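Local coordinates for putative uncharacterized protein (Mycobacterium avium, PDB 2Z6V) that is a sulfotransferase that probably transfers a sulfonate group to an acceptor not yet defined, at residues Ala360-Glu363 against Ala364-Asn368. Sequence-based numbering, arbitrary orientation.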
loop_
_atom_site.group_PDB
_atom_site.type_symbol
_atom_site.label_atom_id
_atom_site.label_comp_id
_atom_site.label_asym_id
_atom_site.label_seq_id
_atom_site.Cartn_x
_atom_site.Cartn_y
_atom_site.Cartn_z
ATOM N N ALA A 360 7.594 24.551 -15.409
ATOM C CA ALA A 360 7.084 24.270 -16.738
ATOM C C ALA A 360 7.561 22.907 -17.191
ATOM O O ALA A 360 6.815 22.153 -17.808
ATOM C CB ALA A 360 7.557 25.333 -17.709
ATOM N N GLU A 361 8.810 22.589 -16.879
ATOM C CA GLU A 361 9.378 21.306 -17.271
ATOM C C GLU A 361 8.550 20.170 -16.674
ATOM O O GLU A 361 8.199 19.207 -17.372
ATOM C CB GLU A 361 10.831 21.204 -16.797
ATOM C CG GLU A 361 11.741 22.318 -17.319
ATOM C CD GLU A 361 11.287 23.717 -16.890
ATOM O OE1 GLU A 361 11.153 23.966 -15.669
ATOM O OE2 GLU A 361 11.065 24.572 -17.778
ATOM N N THR A 362 8.232 20.300 -15.385
ATOM C CA THR A 362 7.448 19.296 -14.684
ATOM C C THR A 362 6.039 19.205 -15.270
ATOM O O THR A 362 5.547 18.109 -15.556
ATOM C CB THR A 362 7.393 19.603 -13.152
ATOM O OG1 THR A 362 8.674 19.331 -12.568
ATOM C CG2 THR A 362 6.344 18.752 -12.451
ATOM N N GLU A 363 5.400 20.355 -15.466
ATOM C CA GLU A 363 4.051 20.392 -16.027
ATOM C C GLU A 363 4.023 19.696 -17.391
ATOM O O GLU A 363 3.041 19.045 -17.753
ATOM C CB GLU A 363 3.574 21.842 -16.151
ATOM C CG GLU A 363 2.179 21.987 -16.730
ATOM C CD GLU A 363 1.674 23.428 -16.714
ATOM O OE1 GLU A 363 2.443 24.339 -17.108
ATOM O OE2 GLU A 363 0.502 23.646 -16.320
ATOM N N ALA A 364 5.111 19.826 -18.142
ATOM C CA ALA A 364 5.201 19.194 -19.450
ATOM C C ALA A 364 5.290 17.670 -19.310
ATOM O O ALA A 364 4.661 16.932 -20.080
ATOM C CB ALA A 364 6.410 19.724 -20.199
ATOM N N ARG A 365 6.072 17.207 -18.331
ATOM C CA ARG A 365 6.232 15.770 -18.083
ATOM C C ARG A 365 4.898 15.181 -17.661
ATOM O O ARG A 365 4.542 14.071 -18.064
ATOM C CB ARG A 365 7.274 15.513 -16.989
ATOM C CG ARG A 365 8.653 16.067 -17.306
ATOM C CD ARG A 365 9.670 15.678 -16.255
ATOM N NE ARG A 365 10.981 16.275 -16.509
ATOM C CZ ARG A 365 11.328 17.518 -16.172
ATOM N NH1 ARG A 365 10.458 18.312 -15.556
ATOM N NH2 ARG A 365 12.550 17.973 -16.448
ATOM N N MET A 366 4.156 15.931 -16.853
ATOM C CA MET A 366 2.854 15.470 -16.401
ATOM C C MET A 366 1.899 15.336 -17.581
ATOM O O MET A 366 1.138 14.372 -17.667
ATOM C CB MET A 366 2.267 16.437 -15.376
ATOM C CG MET A 366 3.132 16.634 -14.161
ATOM S SD MET A 366 2.217 17.453 -12.864
ATOM C CE MET A 366 3.224 17.087 -11.430
ATOM N N ARG A 367 1.943 16.313 -18.484
ATOM C CA ARG A 367 1.089 16.311 -19.669
ATOM C C ARG A 367 1.493 15.191 -20.614
ATOM O O ARG A 367 0.644 14.529 -21.212
ATOM C CB ARG A 367 1.188 17.655 -20.385
ATOM C CG ARG A 367 0.171 18.664 -19.914
ATOM C CD ARG A 367 0.589 20.065 -20.294
ATOM N NE ARG A 367 -0.476 21.032 -20.048
ATOM C CZ ARG A 367 -0.278 22.342 -19.945
ATOM N NH1 ARG A 367 0.951 22.835 -20.057
ATOM N NH2 ARG A 367 -1.308 23.160 -19.745
ATOM N N ASN A 368 2.798 14.983 -20.740
ATOM C CA ASN A 368 3.301 13.928 -21.598
ATOM C C ASN A 368 2.868 12.568 -21.065
ATOM O O ASN A 368 2.586 11.652 -21.843
ATOM C CB ASN A 368 4.823 13.980 -21.676
ATOM C CG ASN A 368 5.413 12.700 -22.226
ATOM O OD1 ASN A 368 5.082 12.277 -23.332
ATOM N ND2 ASN A 368 6.288 12.067 -21.448
#
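Ala364, Arg365, Met366 and Arg367 each give their backbone N-H to the carbonyl oxygen four residues back, on Ala360, Glu361, Thr362 and Glu363 in turn, so residues 360-363 and 364-368 are joined as successive turns of one helix. Of these bonds, Met366 N to Thr362 O measures 2.9 Å and Arg367 N to Glu363 O 3.0 Å. Glu363 and Arg367 also form the one salt bridge between the segments, a long one, 3.6 Å from Glu363 OE1 to Arg367 NH1. Its carboxylate lies over one face of the guanidinium, the planes 17° apart, and no N-H points at the oxygen, so the attraction is electrostatic rather than directional. Glu363 reaches this place because CG stands anti to the backbone N (chi1 180°) and the chain runs on extended beside that of Arg367. OE2 is taken by Arg348 NE of helix 343-353, which gives the carboxylate a second positive partner; a guanidinium nitrogen of Arg348 also comes close to Arg367 NH2, and the shared carboxylate probably offsets their like charges.

On another side of the helix, the extended chain of Arg365 runs back along the helix beside Glu361 and Thr362, although the exact placement of its guanidinium is doubtful. Thr362 turns its two branches to different tasks: OG1 and the hydroxyl of Thr359 share a hydrogen bond, whereas CG2 packs against the methyl end of Met366, 3.7 Å from CE. Beyond these segments, Met366 meets Met344, Met347 and Tyr351 of helix 343-353, while Thr362 and Arg365 both touch Pro130. What results is a regular amphipathic alpha-helix, 360-371, its contact centre about 26 Å from the centre of the chain, carrying an i, i+4 Glu-Arg pair and packed through Met366 on helix 343-353.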